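Local coordinates for polysaccharide deacetylase-like protein (Bacillus anthracis, PDB 4V33) that probably removes acetyl groups from cell-wall polysaccharide with the help of a bound zinc ion, and is required for osmotic stability and maintenance of cell shape, at residues Pro145-His150 and Lys342-His347; Glu171-Tyr176 and Glu353-Ser358; Leu185-Trp190 and Pro199-Phe204; Tyr318-Thr323 and Asp336-Met341. One frame throughout, in Å; residues are numbered along the deposited sequence.

How the contacts relate
From the N terminus, the chain first lays down an antiparallel fibronectin-type sheet and then enters the deacetylase domain at strand 146-149. Contact 1 joins this first strand to the last one, 341-345, so it closes a loop of nearly two hundred residues. Contact 2 pairs helix 167-179 with the C-terminal helix 352-359. Its segments alternate with those of contact 1, so the two loops cross. Contacts 3 and 4 are short local closures that follow one another within both long loops. Contact 3 folds 185-190 back onto strand 199-206. Contact 4 returns the chain from strand 320-326 to the start of 341-345. Contacts 3 and 4 meet where Phe187 and Trp190 both touch Phe320.

Contact 1: Pro145-His150 and Lys342-His347. With ACT (acetate ion), chain C.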
# COMPACT_ATOMS: atom_id res chain seq x y z
N PRO A 145 -3.61 2.69 5.04
CA PRO A 145 -3.67 4.15 5.15
C PRO A 145 -2.69 4.78 4.18
O PRO A 145 -1.55 4.34 4.04
CB PRO A 145 -3.26 4.42 6.60
CG PRO A 145 -2.57 3.16 7.08
CD PRO A 145 -3.07 2.02 6.24
N VAL A 146 -3.17 5.83 3.51
CA VAL A 146 -2.36 6.58 2.57
C VAL A 146 -2.28 8.01 3.12
O VAL A 146 -3.23 8.78 3.02
CB VAL A 146 -2.98 6.56 1.16
CG1 VAL A 146 -2.10 7.34 0.17
CG2 VAL A 146 -3.16 5.11 0.69
N LEU A 147 -1.14 8.33 3.73
CA LEU A 147 -0.96 9.63 4.38
C LEU A 147 -0.73 10.73 3.36
O LEU A 147 -0.04 10.54 2.36
CB LEU A 147 0.25 9.58 5.30
CG LEU A 147 0.14 8.64 6.50
CD1 LEU A 147 1.51 8.40 7.14
CD2 LEU A 147 -0.80 9.26 7.53
N MET A 148 -1.31 11.91 3.64
CA MET A 148 -1.12 13.07 2.78
C MET A 148 -0.46 14.22 3.54
O MET A 148 -1.05 14.79 4.47
CB MET A 148 -2.46 13.55 2.23
CG MET A 148 -2.34 14.82 1.39
SD MET A 148 -3.90 15.37 0.71
CE MET A 148 -4.87 15.53 2.20
N TYR A 149 0.78 14.52 3.15
CA TYR A 149 1.51 15.69 3.62
C TYR A 149 1.62 16.73 2.51
O TYR A 149 1.44 16.41 1.33
CB TYR A 149 2.92 15.30 4.03
CG TYR A 149 3.00 14.45 5.27
CD1 TYR A 149 3.05 15.04 6.54
CD2 TYR A 149 3.06 13.07 5.20
CE1 TYR A 149 3.15 14.29 7.68
CE2 TYR A 149 3.15 12.29 6.35
CZ TYR A 149 3.21 12.91 7.58
OH TYR A 149 3.30 12.13 8.71
N HIS A 150 1.90 17.97 2.90
CA HIS A 150 2.21 19.03 1.95
C HIS A 150 3.58 19.62 2.25
O HIS A 150 4.59 19.07 1.80
CB HIS A 150 1.12 20.10 1.96
CG HIS A 150 -0.12 19.67 1.24
ND1 HIS A 150 -1.04 18.80 1.78
CD2 HIS A 150 -0.57 19.96 -0.01
CE1 HIS A 150 -2.02 18.59 0.91
NE2 HIS A 150 -1.75 19.28 -0.19
N LYS A 342 -8.84 6.96 -1.14
CA LYS A 342 -8.92 7.87 0.00
C LYS A 342 -7.54 8.11 0.62
O LYS A 342 -6.64 7.27 0.48
CB LYS A 342 -9.81 7.29 1.09
CG LYS A 342 -11.28 7.16 0.75
CD LYS A 342 -11.95 6.33 1.85
CE LYS A 342 -13.44 6.16 1.62
NZ LYS A 342 -14.02 5.27 2.67
N ARG A 343 -7.41 9.23 1.32
CA ARG A 343 -6.18 9.53 2.04
C ARG A 343 -6.44 10.07 3.44
O ARG A 343 -7.50 10.60 3.74
CB ARG A 343 -5.30 10.51 1.25
CG ARG A 343 -4.74 9.91 -0.04
CD ARG A 343 -3.59 10.73 -0.57
NE ARG A 343 -4.04 11.94 -1.27
CZ ARG A 343 -3.22 12.87 -1.72
NH1 ARG A 343 -1.91 12.75 -1.52
NH2 ARG A 343 -3.71 13.92 -2.39
N VAL A 344 -5.43 9.90 4.29
CA VAL A 344 -5.47 10.43 5.65
C VAL A 344 -4.68 11.75 5.69
O VAL A 344 -3.47 11.76 5.47
CB VAL A 344 -4.86 9.42 6.65
CG1 VAL A 344 -4.86 10.00 8.06
CG2 VAL A 344 -5.64 8.09 6.61
N ARG A 345 -5.38 12.85 5.95
CA ARG A 345 -4.75 14.17 5.98
C ARG A 345 -4.01 14.39 7.30
O ARG A 345 -4.58 14.20 8.37
CB ARG A 345 -5.83 15.24 5.81
CG ARG A 345 -5.31 16.66 5.91
CD ARG A 345 -6.44 17.68 5.72
NE ARG A 345 -6.99 17.69 4.37
CZ ARG A 345 -6.46 18.37 3.35
NH1 ARG A 345 -5.34 19.06 3.52
NH2 ARG A 345 -7.04 18.33 2.15
N ILE A 346 -2.74 14.77 7.21
CA ILE A 346 -2.01 15.22 8.39
C ILE A 346 -2.01 16.74 8.45
O ILE A 346 -1.78 17.42 7.45
CB ILE A 346 -0.57 14.66 8.43
CG1 ILE A 346 -0.58 13.13 8.30
CG2 ILE A 346 0.13 15.11 9.71
CD1 ILE A 346 -1.54 12.42 9.26
N HIS A 347 -2.29 17.29 9.64
CA HIS A 347 -2.43 18.73 9.83
C HIS A 347 -1.24 19.31 10.58
O HIS A 347 -0.53 18.61 11.29
CB HIS A 347 -3.67 19.02 10.68
CG HIS A 347 -4.95 18.55 10.07
ND1 HIS A 347 -5.71 19.35 9.25
CD2 HIS A 347 -5.61 17.37 10.18
CE1 HIS A 347 -6.79 18.68 8.87
NE2 HIS A 347 -6.75 17.48 9.42
C ACT C . -3.90 18.73 -3.23
O ACT C . -2.71 18.65 -2.82
OXT ACT C . -4.30 19.83 -3.70
CH3 ACT C . -4.82 17.56 -3.16
O HOH W 1 -5.96 6.11 2.92
O HOH W 2 -1.53 17.53 4.25
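Met148 threads its thioether between two arginines of Lys342-His347. Its SD sits 3.4 Å from Arg343 NH2, over one face of that guanidinium and displaced toward the rim. The chain then bends at its last torsion (chi3 57°). This carries CE over the centre of the Arg345 guanidinium, 3.5 Å from Arg345 CZ. Beyond them, His150 NE2 donates to an acetate oxygen at 2.9 Å, an ion probably from the crystallisation liquor. The His150 side chain also lies about 4 Å from the bound zinc.

Away from the arginines, Ile346 CG1 rests over the Tyr149 ring in a CH-pi contact, 4.2 Å from the ring centroid. Leu147 CD2 meets Ile346 CD1 at 3.7 Å.

The backbones form a parallel beta ladder. It joins the first and last strands of the deacetylase domain, as in the distorted barrel of this family. Val344 N donates to Val146 O and Val344 O accepts from Met148 N, both at 2.8 Å. The longer Ile346 N to Met148 O bond is nearly straight, 173° at the hydrogen. One water bridges Val146 N and Lys342 O where the ladder begins.

Arg343 is positioned from outside by a salt bridge to Asp205 and by hydrogen bonds to Thr323 O and Thr203 OG1. Tyr149 OH has its partner in Gln173.

Contact 2: Glu171-Tyr176 and Glu353-Ser358; sequences EAQMKY and EQFASS. With ACT (acetate ion), chain E.
Tyr176 OH donates a hydrogen bond of 2.7 Å to an oxygen of an acetate ion, probably from the crystallisation liquor, while the same hydroxyl lies against Ala356 across the contact. The acetate oxygen lies at the edge of the Tyr176 ring, near its plane. Tyr182 OH and Lys198 NZ also bind this ion. Ala356 CB sits close against the phenol end, 3.4 Å from Tyr176 CZ. CG of Tyr176 is anti to the backbone N (chi1 -179°), and the ring reaches across to the other helix.

Phe355 fills the centre of the interface. Gln173 CB stands over the middle of its ring, 3.7 Å from the centroid and close to the normal. Gln173 CG continues over the same ring, 3.8 Å from Phe355 CD1. The Gln173 amide plane is turned just 18° from that of the ring, so the flat groups are nearly parallel. The backbone Gln173 O comes to 3.4 Å from Phe355 CE2. Tyr176 CD1 approaches the edge of the Phe355 ring, 4.1 Å from CE2. Met174 CE lies 4.2 Å from Phe355 CZ.

This is helix-to-helix packing on the outside of the barrel. The segments of helices 167-179 and 352-359 cross at -43°, with axes 10.2 Å apart. Phe355 also touches Leu147 and Tyr149 of the strand beneath.

No hydrogen bond joins the two segments, so aliphatic and aromatic packing holds them together. The amide oxygen of buried Gln173 is satisfied by Tyr149 OH, which ties this helix to the sheet.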
# COMPACT_ATOMS: atom_id res chain seq x y z
N GLU A 171 9.40 14.06 11.84
CA GLU A 171 10.31 13.02 12.32
C GLU A 171 9.64 12.17 13.40
O GLU A 171 9.81 10.95 13.41
CB GLU A 171 11.62 13.63 12.84
CG GLU A 171 12.61 12.57 13.31
CD GLU A 171 13.99 13.12 13.58
OE1 GLU A 171 14.34 14.19 13.03
OE2 GLU A 171 14.74 12.46 14.34
N ALA A 172 8.88 12.80 14.29
CA ALA A 172 8.24 12.07 15.38
C ALA A 172 7.19 11.10 14.82
O ALA A 172 7.04 9.99 15.33
CB ALA A 172 7.61 13.03 16.38
N GLN A 173 6.50 11.53 13.77
CA GLN A 173 5.50 10.70 13.11
C GLN A 173 6.14 9.52 12.40
O GLN A 173 5.69 8.37 12.52
CB GLN A 173 4.66 11.55 12.15
CG GLN A 173 3.76 12.53 12.91
CD GLN A 173 3.31 13.72 12.06
OE1 GLN A 173 3.36 13.68 10.83
NE2 GLN A 173 2.87 14.77 12.72
N MET A 174 7.22 9.78 11.67
CA MET A 174 7.94 8.70 11.00
C MET A 174 8.58 7.75 12.01
O MET A 174 8.63 6.54 11.79
CB MET A 174 8.98 9.26 10.04
CG MET A 174 8.40 10.07 8.90
SD MET A 174 7.28 9.15 7.79
CE MET A 174 5.68 9.66 8.40
N LYS A 175 9.05 8.29 13.13
CA LYS A 175 9.62 7.45 14.17
C LYS A 175 8.56 6.53 14.75
O LYS A 175 8.84 5.38 15.11
CB LYS A 175 10.25 8.30 15.28
CG LYS A 175 10.94 7.49 16.37
CD LYS A 175 11.62 8.40 17.38
CE LYS A 175 12.46 7.61 18.38
NZ LYS A 175 11.64 6.78 19.31
N TYR A 176 7.32 7.03 14.84
CA TYR A 176 6.22 6.18 15.27
C TYR A 176 6.05 4.99 14.32
O TYR A 176 5.88 3.85 14.77
CB TYR A 176 4.91 6.97 15.42
CG TYR A 176 3.76 6.10 15.90
CD1 TYR A 176 2.97 5.41 14.99
CD2 TYR A 176 3.50 5.95 17.25
CE1 TYR A 176 1.94 4.59 15.42
CE2 TYR A 176 2.46 5.13 17.69
CZ TYR A 176 1.69 4.46 16.76
OH TYR A 176 0.66 3.64 17.19
N GLU A 353 -0.15 11.14 18.84
CA GLU A 353 -1.32 10.38 19.27
C GLU A 353 -2.44 10.44 18.22
O GLU A 353 -3.05 9.42 17.89
CB GLU A 353 -1.82 10.88 20.62
CG GLU A 353 -0.86 10.64 21.79
CD GLU A 353 0.37 11.57 21.82
OE1 GLU A 353 0.34 12.70 21.28
OE2 GLU A 353 1.38 11.15 22.44
N GLN A 354 -2.70 11.63 17.69
CA GLN A 354 -3.72 11.77 16.65
C GLN A 354 -3.30 11.05 15.37
O GLN A 354 -4.12 10.42 14.70
CB GLN A 354 -3.98 13.26 16.38
CG GLN A 354 -4.77 13.93 17.48
CD GLN A 354 -4.86 15.43 17.31
OE1 GLN A 354 -3.90 16.07 16.89
NE2 GLN A 354 -6.01 16.00 17.65
N PHE A 355 -2.02 11.17 15.04
CA PHE A 355 -1.43 10.47 13.90
C PHE A 355 -1.66 8.97 14.04
O PHE A 355 -2.20 8.31 13.13
CB PHE A 355 0.08 10.80 13.87
CG PHE A 355 0.86 10.06 12.81
CD1 PHE A 355 0.89 10.53 11.49
CD2 PHE A 355 1.62 8.94 13.13
CE1 PHE A 355 1.64 9.86 10.52
CE2 PHE A 355 2.36 8.28 12.16
CZ PHE A 355 2.37 8.74 10.86
N ALA A 356 -1.27 8.43 15.19
CA ALA A 356 -1.44 7.01 15.47
C ALA A 356 -2.90 6.55 15.36
O ALA A 356 -3.19 5.53 14.76
CB ALA A 356 -0.89 6.68 16.85
N SER A 357 -3.82 7.32 15.94
CA SER A 357 -5.23 6.94 15.88
C SER A 357 -5.77 6.89 14.46
O SER A 357 -6.65 6.08 14.15
CB SER A 357 -6.07 7.92 16.70
OG SER A 357 -5.80 7.75 18.07
N SER A 358 -5.23 7.75 13.59
CA SER A 358 -5.73 7.90 12.23
C SER A 358 -5.24 6.80 11.30
O SER A 358 -5.79 6.62 10.21
CB SER A 358 -5.34 9.27 11.66
OG SER A 358 -3.98 9.31 11.27
C ACT E . -0.01 0.47 15.87
O ACT E . 0.06 1.63 15.42
OXT ACT E . -0.18 -0.43 15.02
CH3 ACT E . 0.10 0.17 17.34

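Contact 3: Leu185-Trp190 and Pro199-Phe204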
# COMPACT_ATOMS: atom_id res chain seq x y z
N LEU A 185 5.44 1.72 1.88
CA LEU A 185 5.38 1.27 0.50
C LEU A 185 5.17 2.43 -0.45
O LEU A 185 4.75 3.52 -0.05
CB LEU A 185 4.23 0.29 0.30
CG LEU A 185 4.29 -1.03 1.07
CD1 LEU A 185 3.02 -1.83 0.82
CD2 LEU A 185 5.53 -1.84 0.68
N THR A 186 5.47 2.18 -1.72
CA THR A 186 5.10 3.08 -2.81
C THR A 186 4.34 2.25 -3.84
O THR A 186 4.26 1.04 -3.71
CB THR A 186 6.34 3.74 -3.46
OG1 THR A 186 7.27 2.73 -3.90
CG2 THR A 186 7.03 4.66 -2.46
N PHE A 187 3.78 2.88 -4.87
CA PHE A 187 2.86 2.16 -5.75
C PHE A 187 3.51 1.09 -6.62
O PHE A 187 2.83 0.20 -7.12
CB PHE A 187 2.02 3.15 -6.59
CG PHE A 187 0.99 3.86 -5.76
CD1 PHE A 187 -0.15 3.20 -5.34
CD2 PHE A 187 1.20 5.18 -5.35
CE1 PHE A 187 -1.09 3.83 -4.54
CE2 PHE A 187 0.26 5.82 -4.55
CZ PHE A 187 -0.88 5.15 -4.15
N GLU A 188 4.83 1.14 -6.76
CA GLU A 188 5.56 0.06 -7.41
C GLU A 188 5.41 -1.27 -6.67
O GLU A 188 5.62 -2.34 -7.25
CB GLU A 188 7.05 0.40 -7.53
CG GLU A 188 7.34 1.60 -8.40
CD GLU A 188 7.26 2.93 -7.66
OE1 GLU A 188 6.86 2.94 -6.47
OE2 GLU A 188 7.63 3.95 -8.27
N ARG A 189 5.04 -1.20 -5.39
CA ARG A 189 4.83 -2.41 -4.59
C ARG A 189 3.37 -2.56 -4.19
O ARG A 189 3.08 -3.12 -3.13
CB ARG A 189 5.71 -2.38 -3.34
CG ARG A 189 7.18 -2.61 -3.64
CD ARG A 189 7.95 -2.71 -2.33
NE ARG A 189 7.66 -3.94 -1.61
CZ ARG A 189 8.08 -4.21 -0.38
NH1 ARG A 189 8.81 -3.32 0.28
NH2 ARG A 189 7.79 -5.37 0.19
N TRP A 190 2.45 -2.07 -5.01
CA TRP A 190 1.03 -2.23 -4.72
C TRP A 190 0.67 -3.70 -4.53
O TRP A 190 -0.16 -4.05 -3.68
CB TRP A 190 0.15 -1.63 -5.83
CG TRP A 190 -1.29 -1.69 -5.47
CD1 TRP A 190 -2.25 -2.47 -6.03
CD2 TRP A 190 -1.92 -0.96 -4.41
NE1 TRP A 190 -3.46 -2.26 -5.39
CE2 TRP A 190 -3.27 -1.34 -4.40
CE3 TRP A 190 -1.47 -0.02 -3.48
CZ2 TRP A 190 -4.18 -0.82 -3.48
CZ3 TRP A 190 -2.37 0.50 -2.57
CH2 TRP A 190 -3.71 0.10 -2.58
N PRO A 199 0.99 -2.32 6.20
CA PRO A 199 1.33 -1.50 5.04
C PRO A 199 0.85 -0.06 5.22
O PRO A 199 -0.22 0.17 5.79
CB PRO A 199 0.54 -2.17 3.90
CG PRO A 199 -0.61 -2.86 4.60
CD PRO A 199 0.02 -3.38 5.87
N ILE A 200 1.64 0.89 4.73
CA ILE A 200 1.26 2.29 4.78
C ILE A 200 1.97 3.05 3.66
O ILE A 200 3.10 2.70 3.31
CB ILE A 200 1.57 2.90 6.18
CG1 ILE A 200 0.99 4.31 6.30
CG2 ILE A 200 3.09 2.89 6.47
CD1 ILE A 200 0.85 4.77 7.77
N PHE A 201 1.30 4.05 3.10
CA PHE A 201 1.87 4.87 2.05
C PHE A 201 2.03 6.29 2.55
O PHE A 201 1.05 6.95 2.89
CB PHE A 201 0.94 4.89 0.82
CG PHE A 201 1.01 3.63 -0.00
CD1 PHE A 201 0.57 2.42 0.51
CD2 PHE A 201 1.53 3.66 -1.29
CE1 PHE A 201 0.64 1.26 -0.24
CE2 PHE A 201 1.60 2.50 -2.04
CZ PHE A 201 1.16 1.30 -1.52
N VAL A 202 3.27 6.76 2.63
CA VAL A 202 3.53 8.15 2.94
C VAL A 202 3.58 8.91 1.62
O VAL A 202 4.37 8.56 0.73
CB VAL A 202 4.87 8.32 3.68
CG1 VAL A 202 5.14 9.79 3.98
CG2 VAL A 202 4.88 7.48 4.97
N THR A 203 2.73 9.93 1.48
CA THR A 203 2.72 10.74 0.25
C THR A 203 2.80 12.23 0.55
O THR A 203 2.34 12.69 1.60
CB THR A 203 1.48 10.48 -0.68
OG1 THR A 203 0.33 11.19 -0.19
CG2 THR A 203 1.16 8.99 -0.79
N PHE A 204 3.37 12.96 -0.41
CA PHE A 204 3.54 14.41 -0.34
C PHE A 204 2.96 15.02 -1.60
O PHE A 204 3.20 14.51 -2.70
CB PHE A 204 5.02 14.77 -0.28
CG PHE A 204 5.73 14.22 0.91
CD1 PHE A 204 6.30 12.96 0.86
CD2 PHE A 204 5.83 14.96 2.08
CE1 PHE A 204 6.96 12.42 1.96
CE2 PHE A 204 6.49 14.43 3.19
CZ PHE A 204 7.06 13.16 3.13
O HOH W 3 5.48 5.13 2.14
O HOH W 4 3.93 6.12 -0.82
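Phe201 packs against Leu185, Phe187 and Trp190, and its ring is turned differently against each. The three aromatic residues form a cluster inside the deacetylase barrel, between strand 199-206 and strand 320-326. Here the chain leaves strand 183-185, makes a 3-10 turn and comes back as strand 199-206.

Phe201 CE2 lies over the centre of the Phe187 ring, 3.8 Å from Phe187 CD1. The two planes are inclined at 37°, neither stacked nor edge-to-face. Trp190 comes in at about a right angle as a side chain, with its six-membered ring tilted 56° to the Phe201 ring. Its CE3 atom is 3.5 Å from Phe201 CZ, which lies at the indole edge.

Leu185 covers a face of Phe201 instead. Its CB makes a CH-pi contact with that ring, 4.0 Å from the centroid and offset toward the rim. Leu185 CD1 runs on to Pro199 CB. CG of Phe201 is anti to the carbonyl carbon (chi1 -77°). Leu185 O lies over a face of the ring, 3.5 Å from Phe201 CD2, and Thr186 C approaches Phe201 CE2 to 3.3 Å. Phe187 and Trp190 both go on to meet Phe320, which joins the cluster to strand 320-326.

The backbones share one direct bond, from Leu185 N to Ile200 O at 2.9 Å. Beyond it the 185-190 chain turns away from strand 199-206, and two waters bridge the backbones. One accepts from Val202 N and lies 2.8 Å from Leu185 O. The other lies within bonding distance of Leu185 O and Val202 O.

Contact 4: Tyr318-Thr323 and Asp336-Met341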
# COMPACT_ATOMS: atom_id res chain seq x y z
N TYR A 318 -2.87 6.64 -16.01
CA TYR A 318 -2.38 6.28 -14.68
C TYR A 318 -3.06 5.02 -14.16
O TYR A 318 -4.23 4.79 -14.44
CB TYR A 318 -2.62 7.42 -13.69
CG TYR A 318 -1.89 8.69 -14.04
CD1 TYR A 318 -0.56 8.87 -13.67
CD2 TYR A 318 -2.53 9.71 -14.74
CE1 TYR A 318 0.12 10.03 -13.99
CE2 TYR A 318 -1.86 10.88 -15.06
CZ TYR A 318 -0.53 11.03 -14.68
OH TYR A 318 0.16 12.18 -14.99
N GLN A 319 -2.32 4.21 -13.39
CA GLN A 319 -2.89 3.05 -12.74
C GLN A 319 -3.51 3.40 -11.38
O GLN A 319 -4.42 2.72 -10.92
CB GLN A 319 -1.82 1.98 -12.52
CG GLN A 319 -1.21 1.42 -13.78
CD GLN A 319 0.00 0.57 -13.48
OE1 GLN A 319 1.02 0.66 -14.17
NE2 GLN A 319 -0.09 -0.25 -12.44
N PHE A 320 -3.01 4.48 -10.76
CA PHE A 320 -3.41 4.84 -9.40
C PHE A 320 -3.71 6.33 -9.33
O PHE A 320 -2.99 7.14 -9.92
CB PHE A 320 -2.29 4.52 -8.39
CG PHE A 320 -1.90 3.08 -8.37
CD1 PHE A 320 -2.64 2.17 -7.64
CD2 PHE A 320 -0.82 2.64 -9.10
CE1 PHE A 320 -2.29 0.83 -7.63
CE2 PHE A 320 -0.46 1.30 -9.11
CZ PHE A 320 -1.20 0.39 -8.37
N ALA A 321 -4.75 6.69 -8.60
CA ALA A 321 -5.06 8.10 -8.38
C ALA A 321 -5.63 8.28 -6.99
O ALA A 321 -6.51 7.51 -6.57
CB ALA A 321 -6.03 8.61 -9.43
N THR A 322 -5.11 9.26 -6.26
CA THR A 322 -5.56 9.53 -4.90
C THR A 322 -6.39 10.81 -4.81
O THR A 322 -6.12 11.79 -5.51
CB THR A 322 -4.38 9.64 -3.90
OG1 THR A 322 -3.36 10.48 -4.46
CG2 THR A 322 -3.81 8.27 -3.59
N THR A 323 -7.38 10.77 -3.93
CA THR A 323 -8.28 11.89 -3.69
C THR A 323 -7.93 12.53 -2.35
O THR A 323 -6.91 12.20 -1.75
CB THR A 323 -9.75 11.41 -3.65
OG1 THR A 323 -9.98 10.68 -2.44
CG2 THR A 323 -10.07 10.51 -4.85
N ASP A 336 -12.91 0.85 -10.80
CA ASP A 336 -11.93 1.94 -10.77
C ASP A 336 -11.53 2.41 -9.37
O ASP A 336 -11.15 3.58 -9.18
CB ASP A 336 -12.44 3.13 -11.59
CG ASP A 336 -12.62 2.80 -13.06
OD1 ASP A 336 -11.85 1.96 -13.57
OD2 ASP A 336 -13.52 3.37 -13.69
N GLU A 337 -11.59 1.52 -8.38
CA GLU A 337 -11.34 1.94 -7.01
C GLU A 337 -9.92 2.47 -6.80
O GLU A 337 -9.70 3.31 -5.93
CB GLU A 337 -11.66 0.82 -6.00
CG GLU A 337 -10.75 -0.40 -6.09
CD GLU A 337 -11.15 -1.50 -5.12
OE1 GLU A 337 -12.12 -1.30 -4.35
OE2 GLU A 337 -10.50 -2.57 -5.13
N LEU A 338 -8.97 1.99 -7.59
CA LEU A 338 -7.59 2.44 -7.42
C LEU A 338 -7.36 3.85 -7.96
O LEU A 338 -6.31 4.44 -7.72
CB LEU A 338 -6.61 1.47 -8.09
CG LEU A 338 -6.71 0.02 -7.62
CD1 LEU A 338 -5.80 -0.86 -8.48
CD2 LEU A 338 -6.33 -0.07 -6.16
N LEU A 339 -8.36 4.37 -8.68
CA LEU A 339 -8.33 5.73 -9.21
C LEU A 339 -9.18 6.67 -8.34
O LEU A 339 -9.44 7.81 -8.73
CB LEU A 339 -8.86 5.75 -10.65
CG LEU A 339 -8.07 4.88 -11.63
CD1 LEU A 339 -8.74 4.84 -13.00
CD2 LEU A 339 -6.64 5.38 -11.77
N LYS A 340 -9.61 6.18 -7.19
CA LYS A 340 -10.47 6.94 -6.28
C LYS A 340 -10.04 6.71 -4.84
O LYS A 340 -10.87 6.60 -3.94
CB LYS A 340 -11.93 6.52 -6.45
CG LYS A 340 -12.51 6.87 -7.80
CD LYS A 340 -14.01 6.68 -7.83
CE LYS A 340 -14.38 5.23 -8.02
NZ LYS A 340 -15.78 5.12 -8.56
N MET A 341 -8.73 6.65 -4.63
CA MET A 341 -8.17 6.21 -3.35
C MET A 341 -8.22 7.29 -2.27
O MET A 341 -7.69 8.39 -2.45
CB MET A 341 -6.73 5.73 -3.58
CG MET A 341 -6.10 4.97 -2.43
SD MET A 341 -4.58 4.13 -2.96
CE MET A 341 -5.24 2.86 -4.03
O HOH W 5 -11.90 8.71 -2.60
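Leu338 leans over the start of strand 320-326. Its CB lies 3.8 Å from Gln319 O and also faces Phe320 CD1. CG is anti to the carbonyl carbon (chi1 -56°). The Leu338 and Phe320 side chains lie side by side, pointing the same way. At the tip, CD1 meets Phe320 CE1 at 4.0 Å, and the other methyl, CD2, packs on Trp190. Leu339 turns its CD2 to the backbone instead, 3.6 Å from Tyr318 O, and near Ala321 CB.

Backbone bonds fix the approach. Ala321 N donates to Leu338 O at 2.9 Å. Ala321 O accepts from Met341 N at 3.1 Å. Thr323 N then meets Met341 O almost straight, at 2.8 Å and 177° at the hydrogen. A water donates to Lys340 O and is also hydrogen-bonded to Thr323 OG1, which has a further partner in Lys325 N.

The 3-10 turn 337-339 thus brings the chain alongside strand 320-326 before strand 341-345 starts. Thr322 and Met341 form a parallel bridge. Strands 320-326 and 341-345 are parallel neighbours in the curled sheet of the deacetylase barrel, and the link between them carries a 3-10 turn.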